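Local structure of arginine decarboxylase, A207R protein (Paramecium bursaria Chlorella virus 1, 2NVA) at residues S193-F198 with D240-D245; N183-Y188 with S231-D236; V315-Y320 with V334-L339. The protein probably decarboxylates arginine to agmatine with pyridoxal 5'-phosphate as cofactor, and is captured here with an agmatine adduct of that cofactor. All coordinates share one frame; numbering follows the deposited sequence.

Contact 1. Residues S193-F198 with D240-D245; sequences SSKEAF and DFFPED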
loop_
_atom_site.group_PDB
_atom_site.type_symbol
_atom_site.label_atom_id
_atom_site.label_comp_id
_atom_site.label_asym_id
_atom_site.label_seq_id
_atom_site.Cartn_x
_atom_site.Cartn_y
_atom_site.Cartn_z
ATOM N N SER A 193 15.699 2.380 31.130
ATOM C CA SER A 193 14.819 3.552 31.164
ATOM C C SER A 193 13.437 3.186 31.693
ATOM O O SER A 193 12.777 3.998 32.347
ATOM C CB SER A 193 14.682 4.168 29.765
ATOM O OG SER A 193 15.928 4.681 29.320
ATOM N N SER A 194 12.992 1.971 31.383
ATOM C CA SER A 194 11.694 1.486 31.828
ATOM C C SER A 194 11.663 1.302 33.346
ATOM O O SER A 194 10.647 1.585 33.985
ATOM C CB SER A 194 11.353 0.170 31.131
ATOM O OG SER A 194 11.164 0.370 29.738
ATOM N N LYS A 195 12.770 0.819 33.916
ATOM C CA LYS A 195 12.877 0.692 35.374
ATOM C C LYS A 195 12.784 2.066 36.031
ATOM O O LYS A 195 12.166 2.218 37.090
ATOM C CB LYS A 195 14.173 -0.021 35.773
ATOM C CG LYS A 195 14.394 -0.186 37.294
ATOM C CD LYS A 195 13.216 -0.892 37.977
ATOM C CE LYS A 195 13.448 -1.019 39.495
ATOM N NZ LYS A 195 14.520 -2.016 39.833
ATOM N N GLU A 196 13.398 3.064 35.404
ATOM C CA GLU A 196 13.337 4.427 35.916
ATOM C C GLU A 196 11.910 4.959 35.867
ATOM O O GLU A 196 11.475 5.654 36.783
ATOM C CB GLU A 196 14.284 5.346 35.143
ATOM C CG GLU A 196 15.761 4.998 35.370
ATOM C CD GLU A 196 16.714 5.681 34.402
ATOM O OE1 GLU A 196 16.251 6.335 33.429
ATOM O OE2 GLU A 196 17.956 5.555 34.613
ATOM N N ALA A 197 11.185 4.642 34.794
ATOM C CA ALA A 197 9.770 5.020 34.706
ATOM C C ALA A 197 8.898 4.249 35.713
ATOM O O ALA A 197 7.963 4.800 36.301
ATOM C CB ALA A 197 9.259 4.819 33.275
ATOM N N PHE A 198 9.213 2.971 35.894
ATOM C CA PHE A 198 8.552 2.107 36.869
ATOM C C PHE A 198 8.653 2.745 38.257
ATOM O O PHE A 198 7.656 2.818 39.003
ATOM C CB PHE A 198 9.283 0.768 36.861
ATOM C CG PHE A 198 8.450 -0.410 37.249
ATOM C CD1 PHE A 198 7.697 -1.090 36.290
ATOM C CD2 PHE A 198 8.487 -0.889 38.561
ATOM C CE1 PHE A 198 6.958 -2.206 36.631
ATOM C CE2 PHE A 198 7.746 -2.019 38.922
ATOM C CZ PHE A 198 6.982 -2.677 37.929
ATOM N N ASP A 240 19.170 -7.444 35.524
ATOM C CA ASP A 240 19.814 -6.281 36.145
ATOM C C ASP A 240 18.803 -5.298 36.719
ATOM O O ASP A 240 19.072 -4.667 37.757
ATOM C CB ASP A 240 20.704 -5.543 35.141
ATOM C CG ASP A 240 21.966 -6.296 34.809
ATOM O OD1 ASP A 240 22.262 -7.320 35.480
ATOM O OD2 ASP A 240 22.687 -5.847 33.891
ATOM N N PHE A 241 17.652 -5.163 36.056
ATOM C CA PHE A 241 16.683 -4.118 36.415
ATOM C C PHE A 241 15.339 -4.593 36.935
ATOM O O PHE A 241 14.670 -3.861 37.659
ATOM C CB PHE A 241 16.474 -3.144 35.245
ATOM C CG PHE A 241 17.747 -2.535 34.760
ATOM C CD1 PHE A 241 18.408 -1.574 35.534
ATOM C CD2 PHE A 241 18.310 -2.939 33.550
ATOM C CE1 PHE A 241 19.599 -1.016 35.096
ATOM C CE2 PHE A 241 19.497 -2.377 33.099
ATOM C CZ PHE A 241 20.146 -1.412 33.881
ATOM N N PHE A 242 14.935 -5.803 36.556
ATOM C CA PHE A 242 13.683 -6.366 37.021
ATOM C C PHE A 242 13.887 -7.801 37.542
ATOM O O PHE A 242 13.204 -8.734 37.075
ATOM C CB PHE A 242 12.631 -6.344 35.899
ATOM C CG PHE A 242 12.219 -4.959 35.456
ATOM C CD1 PHE A 242 11.098 -4.349 36.002
ATOM C CD2 PHE A 242 12.928 -4.284 34.467
ATOM C CE1 PHE A 242 10.698 -3.078 35.578
ATOM C CE2 PHE A 242 12.550 -3.016 34.050
ATOM C CZ PHE A 242 11.424 -2.415 34.601
ATOM N N PRO A 243 14.804 -7.982 38.526
ATOM C CA PRO A 243 15.066 -9.328 39.055
ATOM C C PRO A 243 13.891 -9.998 39.808
ATOM O O PRO A 243 13.856 -11.240 39.903
ATOM C CB PRO A 243 16.261 -9.116 39.997
ATOM C CG PRO A 243 16.209 -7.693 40.387
ATOM C CD PRO A 243 15.640 -6.957 39.196
ATOM N N GLU A 244 12.941 -9.200 40.310
ATOM C CA GLU A 244 11.883 -9.683 41.230
ATOM C C GLU A 244 10.878 -10.572 40.512
ATOM O O GLU A 244 10.463 -10.293 39.386
ATOM C CB GLU A 244 11.115 -8.526 41.917
ATOM C CG GLU A 244 11.900 -7.241 42.164
ATOM C CD GLU A 244 12.280 -6.574 40.864
ATOM O OE1 GLU A 244 12.901 -7.253 40.034
ATOM O OE2 GLU A 244 11.942 -5.386 40.629
ATOM N N ASP A 245 10.466 -11.629 41.203
ATOM C CA ASP A 245 9.457 -12.529 40.678
ATOM C C ASP A 245 8.086 -11.863 40.717
ATOM O O ASP A 245 7.127 -12.418 40.176
#
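Lys195 passes over one face of the Phe242 ring and ends on the backbone of Phe241. Its CB sits 3.8 Å from Phe242 CE2 and also faces the CB of Phe241. A chi1 of 179° sets CG anti to the backbone N, near Phe241 O. Bends at chi2 and chi4 then shape the rest of the chain. CD lies over one face of the Phe242 ring, 4.3 Å from its centroid, in a CH-pi contact. Lys195 CD is also 3.3 Å from Phe241 O, nearer than CG or CE. CE runs on past the same oxygen. At the tip, Lys195 NZ donates a hydrogen bond of 2.9 Å to Phe241 O, tilted 20° from the carbonyl plane. Glu244 OE2 is 4.3 Å from Lys195 NZ, too far for a salt bridge, though the opposite charges may still attract.

Phe242 points the other way, so the two side chains slide past each other. Its CZ comes within 3.5 Å of Lys195 CA, against the helix backbone. Its CE1 reaches the face of Phe198, 3.7 Å from Phe198 CD1. The two rings form a T-shaped stack with planes at 87°, the edge of Phe242 toward the face of Phe198. Phe242 is thus held over a face by an aliphatic chain and at its edge by a ring.

Ser194 packs its CB near Phe242 CZ and bonds its hydroxyl to the Ala190 carbonyl. Phe242 also touches Leu211 of strand 210-212 and Val247. Phe242 is where the backbone departs from helix 229-241. The lysine therefore bonds a carbonyl at the C-terminal end of that helix. The contact joins two neighbouring outer helices of the TIM barrel, where the chain turns from helix 229-241 toward strand 248-251.

Contact 2. Residues N183-Y188 with S231-D236; sequences NPEAYY and SDYIND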
loop_
_atom_site.group_PDB
_atom_site.type_symbol
_atom_site.label_atom_id
_atom_site.label_comp_id
_atom_site.label_asym_id
_atom_site.label_seq_id
_atom_site.Cartn_x
_atom_site.Cartn_y
_atom_site.Cartn_z
ATOM N N ASN A 183 19.890 -4.620 17.340
ATOM C CA ASN A 183 20.755 -3.862 18.229
ATOM C C ASN A 183 20.449 -4.227 19.685
ATOM O O ASN A 183 19.508 -3.662 20.272
ATOM C CB ASN A 183 20.509 -2.362 17.982
ATOM C CG ASN A 183 21.335 -1.445 18.893
ATOM O OD1 ASN A 183 21.260 -0.224 18.769
ATOM N ND2 ASN A 183 22.104 -2.014 19.792
ATOM N N PRO A 184 21.225 -5.158 20.280
ATOM C CA PRO A 184 20.900 -5.576 21.654
ATOM C C PRO A 184 21.024 -4.465 22.713
ATOM O O PRO A 184 20.282 -4.471 23.696
ATOM C CB PRO A 184 21.896 -6.711 21.920
ATOM C CG PRO A 184 23.056 -6.397 21.015
ATOM C CD PRO A 184 22.414 -5.872 19.762
ATOM N N GLU A 185 21.951 -3.528 22.508
ATOM C CA GLU A 185 22.154 -2.391 23.419
ATOM C C GLU A 185 20.923 -1.482 23.503
ATOM O O GLU A 185 20.634 -0.904 24.553
ATOM C CB GLU A 185 23.388 -1.604 22.977
ATOM C CG GLU A 185 23.811 -0.474 23.897
ATOM C CD GLU A 185 24.464 -0.923 25.188
ATOM O OE1 GLU A 185 24.095 -0.375 26.255
ATOM O OE2 GLU A 185 25.385 -1.785 25.163
ATOM N N ALA A 186 20.194 -1.370 22.396
ATOM C CA ALA A 186 18.960 -0.607 22.379
ATOM C C ALA A 186 17.947 -1.160 23.388
ATOM O O ALA A 186 17.285 -0.387 24.070
ATOM C CB ALA A 186 18.362 -0.578 20.973
ATOM N N TYR A 187 17.818 -2.488 23.463
ATOM C CA TYR A 187 16.904 -3.132 24.412
ATOM C C TYR A 187 17.380 -2.975 25.846
ATOM O O TYR A 187 16.571 -2.710 26.743
ATOM C CB TYR A 187 16.706 -4.611 24.090
ATOM C CG TYR A 187 15.858 -4.829 22.863
ATOM C CD1 TYR A 187 14.488 -5.096 22.972
ATOM C CD2 TYR A 187 16.417 -4.743 21.583
ATOM C CE1 TYR A 187 13.696 -5.282 21.830
ATOM C CE2 TYR A 187 15.634 -4.930 20.447
ATOM C CZ TYR A 187 14.282 -5.196 20.576
ATOM O OH TYR A 187 13.518 -5.383 19.444
ATOM N N TYR A 188 18.687 -3.123 26.049
ATOM C CA TYR A 188 19.273 -2.926 27.362
ATOM C C TYR A 188 18.958 -1.517 27.897
ATOM O O TYR A 188 18.466 -1.373 29.010
ATOM C CB TYR A 188 20.784 -3.155 27.322
ATOM C CG TYR A 188 21.366 -3.241 28.717
ATOM C CD1 TYR A 188 21.569 -4.475 29.328
ATOM C CD2 TYR A 188 21.669 -2.091 29.434
ATOM C CE1 TYR A 188 22.071 -4.571 30.630
ATOM C CE2 TYR A 188 22.192 -2.170 30.745
ATOM C CZ TYR A 188 22.379 -3.419 31.333
ATOM O OH TYR A 188 22.892 -3.518 32.615
ATOM N N SER A 231 18.455 -12.211 22.637
ATOM C CA SER A 231 17.795 -12.753 23.817
ATOM C C SER A 231 18.679 -12.786 25.062
ATOM O O SER A 231 18.219 -12.434 26.138
ATOM C CB SER A 231 17.200 -14.136 23.525
ATOM O OG SER A 231 18.217 -15.084 23.223
ATOM N N ASP A 232 19.941 -13.199 24.918
ATOM C CA ASP A 232 20.889 -13.218 26.049
ATOM C C ASP A 232 21.032 -11.845 26.675
ATOM O O ASP A 232 21.030 -11.694 27.906
ATOM C CB ASP A 232 22.280 -13.672 25.585
ATOM C CG ASP A 232 22.313 -15.115 25.186
ATOM O OD1 ASP A 232 21.450 -15.882 25.693
ATOM O OD2 ASP A 232 23.201 -15.495 24.363
ATOM N N TYR A 233 21.144 -10.834 25.824
ATOM C CA TYR A 233 21.340 -9.487 26.330
ATOM C C TYR A 233 20.067 -8.891 26.930
ATOM O O TYR A 233 20.127 -8.199 27.944
ATOM C CB TYR A 233 21.964 -8.584 25.258
ATOM C CG TYR A 233 22.817 -7.467 25.824
ATOM C CD1 TYR A 233 23.815 -7.725 26.772
ATOM C CD2 TYR A 233 22.620 -6.146 25.414
ATOM C CE1 TYR A 233 24.611 -6.674 27.298
ATOM C CE2 TYR A 233 23.398 -5.105 25.916
ATOM C CZ TYR A 233 24.380 -5.354 26.838
ATOM O OH TYR A 233 25.133 -4.285 27.342
ATOM N N ILE A 234 18.918 -9.167 26.314
ATOM C CA ILE A 234 17.624 -8.765 26.876
ATOM C C ILE A 234 17.436 -9.418 28.247
ATOM O O ILE A 234 17.046 -8.747 29.194
ATOM C CB ILE A 234 16.453 -9.124 25.923
ATOM C CG1 ILE A 234 16.433 -8.167 24.717
ATOM C CG2 ILE A 234 15.110 -9.137 26.663
ATOM C CD1 ILE A 234 15.539 -8.640 23.549
ATOM N N ASN A 235 17.740 -10.714 28.352
ATOM C CA ASN A 235 17.659 -11.415 29.643
ATOM C C ASN A 235 18.607 -10.869 30.703
ATOM O O ASN A 235 18.257 -10.857 31.884
ATOM C CB ASN A 235 17.837 -12.926 29.470
ATOM C CG ASN A 235 16.675 -13.565 28.699
ATOM O OD1 ASN A 235 15.568 -13.026 28.677
ATOM N ND2 ASN A 235 16.932 -14.709 28.068
ATOM N N ASP A 236 19.791 -10.411 30.285
ATOM C CA ASP A 236 20.733 -9.742 31.208
ATOM C C ASP A 236 20.127 -8.456 31.742
ATOM O O ASP A 236 20.230 -8.153 32.926
ATOM C CB ASP A 236 22.056 -9.409 30.511
ATOM C CG ASP A 236 22.902 -10.630 30.233
ATOM O OD1 ASP A 236 22.745 -11.660 30.949
ATOM O OD2 ASP A 236 23.768 -10.563 29.303
#
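Two neighbouring outer helices of the cofactor-binding TIM barrel meet here, with Tyr233 of one lying against Pro184 and Tyr188 of the other. The helix segments run nearly parallel, 17° apart, with axes 8.7 Å from each other. A chi1 of -151° puts Tyr233 CG roughly anti to the backbone N, on the way to helix 184-204. Its CD2 packs 3.6 Å from Pro184 CB. Pro184 O lies at the ring edge, near its plane. One ring face takes Tyr188 CD1, 3.9 Å from Tyr233 CZ. The two ring planes are tilted by 27° and displaced, with little overlap, and the side chains cross at about a right angle. The hydroxyl of Tyr233 gives a weak hydrogen bond of 3.3 Å to Glu185 OE2, while Glu185 OE1 forms a salt bridge with Arg189.

On the inner side, Ile234 CG1 is 3.6 Å from Tyr187 CB. Ile234 CD1 stands over one face of the Tyr187 ring in a CH-pi contact. The Tyr187 hydroxyl bonds to the Gly215 carbonyl, beside Gly216, which binds pyridoxal 5'-phosphate. Tyr187, on helix 184-204, lies between Ile234 of helix 229-241 and the loop after strand 210-212, while Met230 of helix 229-241 touches both Pro184 and Tyr187.

Contact 3. Residues V315-Y320 with V334-L339; sequences VPSVLY and VALPEL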
loop_
_atom_site.group_PDB
_atom_site.type_symbol
_atom_site.label_atom_id
_atom_site.label_comp_id
_atom_site.label_asym_id
_atom_site.label_seq_id
_atom_site.Cartn_x
_atom_site.Cartn_y
_atom_site.Cartn_z
ATOM N N VAL A 315 22.491 -14.746 -15.315
ATOM C CA VAL A 315 22.419 -13.547 -16.150
ATOM C C VAL A 315 21.885 -12.379 -15.318
ATOM O O VAL A 315 21.202 -12.596 -14.314
ATOM C CB VAL A 315 21.563 -13.782 -17.420
ATOM C CG1 VAL A 315 22.235 -14.820 -18.344
ATOM C CG2 VAL A 315 20.123 -14.204 -17.061
ATOM N N PRO A 316 22.212 -11.133 -15.716
ATOM C CA PRO A 316 21.723 -10.021 -14.894
ATOM C C PRO A 316 20.222 -9.805 -15.115
ATOM O O PRO A 316 19.784 -9.642 -16.252
ATOM C CB PRO A 316 22.551 -8.821 -15.361
ATOM C CG PRO A 316 23.166 -9.232 -16.680
ATOM C CD PRO A 316 23.030 -10.697 -16.865
ATOM N N SER A 317 19.464 -9.833 -14.022
ATOM C CA SER A 317 18.000 -9.880 -14.078
ATOM C C SER A 317 17.377 -8.707 -13.337
ATOM O O SER A 317 17.947 -8.205 -12.362
ATOM C CB SER A 317 17.506 -11.201 -13.464
ATOM O OG SER A 317 18.146 -12.306 -14.101
ATOM N N VAL A 318 16.198 -8.294 -13.793
ATOM C CA VAL A 318 15.413 -7.271 -13.093
ATOM C C VAL A 318 14.037 -7.885 -12.846
ATOM O O VAL A 318 13.410 -8.388 -13.781
ATOM C CB VAL A 318 15.275 -5.965 -13.916
ATOM C CG1 VAL A 318 14.658 -4.862 -13.060
ATOM C CG2 VAL A 318 16.625 -5.520 -14.434
ATOM N N LEU A 319 13.574 -7.853 -11.597
ATOM C CA LEU A 319 12.275 -8.440 -11.260
ATOM C C LEU A 319 11.230 -7.351 -11.042
ATOM O O LEU A 319 11.267 -6.640 -10.033
ATOM C CB LEU A 319 12.381 -9.338 -10.024
ATOM C CG LEU A 319 13.575 -10.302 -9.996
ATOM C CD1 LEU A 319 13.535 -11.138 -8.726
ATOM C CD2 LEU A 319 13.639 -11.216 -11.249
ATOM N N TYR A 320 10.323 -7.219 -12.008
ATOM C CA TYR A 320 9.263 -6.198 -11.960
ATOM C C TYR A 320 7.948 -6.722 -11.422
ATOM O O TYR A 320 7.595 -7.869 -11.680
ATOM C CB TYR A 320 9.005 -5.638 -13.352
ATOM C CG TYR A 320 10.081 -4.714 -13.853
ATOM C CD1 TYR A 320 10.284 -3.466 -13.250
ATOM C CD2 TYR A 320 10.884 -5.067 -14.934
ATOM C CE1 TYR A 320 11.257 -2.591 -13.708
ATOM C CE2 TYR A 320 11.870 -4.198 -15.407
ATOM C CZ TYR A 320 12.050 -2.961 -14.773
ATOM O OH TYR A 320 13.007 -2.075 -15.202
ATOM N N VAL A 334 19.498 -8.596 -9.904
ATOM C CA VAL A 334 19.876 -9.855 -9.268
ATOM C C VAL A 334 20.374 -10.842 -10.330
ATOM O O VAL A 334 19.805 -10.933 -11.414
ATOM C CB VAL A 334 18.694 -10.445 -8.423
ATOM C CG1 VAL A 334 17.447 -10.677 -9.301
ATOM C CG2 VAL A 334 19.124 -11.740 -7.674
ATOM N N ALA A 335 21.443 -11.569 -10.014
ATOM C CA ALA A 335 21.957 -12.584 -10.931
ATOM C C ALA A 335 21.148 -13.875 -10.747
ATOM O O ALA A 335 21.004 -14.376 -9.622
ATOM C CB ALA A 335 23.430 -12.832 -10.654
ATOM N N LEU A 336 20.616 -14.405 -11.851
ATOM C CA LEU A 336 19.785 -15.613 -11.806
ATOM C C LEU A 336 19.999 -16.424 -13.083
ATOM O O LEU A 336 20.380 -15.850 -14.095
ATOM C CB LEU A 336 18.294 -15.230 -11.691
ATOM C CG LEU A 336 17.742 -14.628 -10.387
ATOM C CD1 LEU A 336 16.282 -14.193 -10.583
ATOM C CD2 LEU A 336 17.865 -15.609 -9.223
ATOM N N PRO A 337 19.720 -17.744 -13.047
ATOM C CA PRO A 337 19.599 -18.489 -14.283
ATOM C C PRO A 337 18.527 -17.806 -15.145
ATOM O O PRO A 337 17.601 -17.193 -14.596
ATOM C CB PRO A 337 19.107 -19.866 -13.813
ATOM C CG PRO A 337 19.609 -19.989 -12.407
ATOM C CD PRO A 337 19.473 -18.593 -11.858
ATOM N N GLU A 338 18.653 -17.897 -16.459
ATOM C CA GLU A 338 17.629 -17.348 -17.333
ATOM C C GLU A 338 16.253 -17.940 -17.003
ATOM O O GLU A 338 16.118 -19.156 -16.818
ATOM C CB GLU A 338 17.954 -17.584 -18.813
ATOM C CG GLU A 338 16.965 -16.872 -19.726
ATOM C CD GLU A 338 17.325 -16.952 -21.194
ATOM O OE1 GLU A 338 18.407 -17.500 -21.543
ATOM O OE2 GLU A 338 16.523 -16.452 -22.010
ATOM N N LEU A 339 15.239 -17.079 -16.920
ATOM C CA LEU A 339 13.876 -17.538 -16.647
ATOM C C LEU A 339 13.031 -17.430 -17.924
ATOM O O LEU A 339 13.411 -16.725 -18.865
ATOM C CB LEU A 339 13.244 -16.690 -15.541
ATOM C CG LEU A 339 13.991 -16.549 -14.216
ATOM C CD1 LEU A 339 13.310 -15.514 -13.323
ATOM C CD2 LEU A 339 14.058 -17.879 -13.516
HETATM O O HOH W 1 17.301 -14.664 -15.218
#
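Ser317 and Val315 face Val334 and Leu336 across an antiparallel hairpin. Ser317 N bonds to Val334 O at 2.9 Å and Val334 N returns a bond to Ser317 O. Val315 and Leu336 form the second hydrogen-bonded pair, with Val315 N 2.7 Å from Leu336 O. Between them, Pro316 and Ala335 are a non-hydrogen-bonded pair, and Ala335 CA makes a CA-H...O contact with Val315 O.

The side chains of Val315, Ser317, Val334 and Leu336 share one face of the sheet. Val315 CG2 lies between its own backbone N and carbonyl carbon, 3.4 Å from Leu336 O. Val334 CG1 takes the same kind of position (chi1 58°). It meets Leu319 CG at 4.0 Å, the two side chains crossing at about a right angle. Leu319 CG is anti to its carbonyl carbon; beyond it, CD2 touches Leu336 CD1, also at 4.0 Å. Leu319 thus touches both Val334 and Leu336. Ser317 OG packs near Leu336 CB and is hydrogen-bonded to a water at 2.7 Å. That water donates to Pro337 O, 2.6 Å away, so it bridges the serine and Pro337.

Strand 314-320 also pairs in parallel with strand 277-282, through Tyr278 and Tyr280. Glu338 forms a salt bridge with Lys271 of strand 262-274, and Tyr320 packs on Asn147 of the second subunit.

In the fold
Contacts 1 and 2 hold the same two barrel helices, 184-204 and 229-241, with contact centres about 14 Å apart. Asp240 OD2 and Tyr188 OH, 2.7 Å apart, link them through a probable hydrogen bond, and Phe241 packs on Tyr188. Contact 2 lies nearer the cofactor; contact 1 joins the middle of helix 184-204 to the C-terminal end of helix 229-241. Contact 3 belongs to the beta-sheet part of the chain, its centre about 51 Å from that of contact 1. All three are partly buried. Rings and aliphatic groups carry the helix contacts; contact 1 adds a lysine bond to a helix-end carbonyl, contact 2 a weak tyrosine-carboxylate bond. Backbone bonds carry contact 3, with apolar groups and a water on one face.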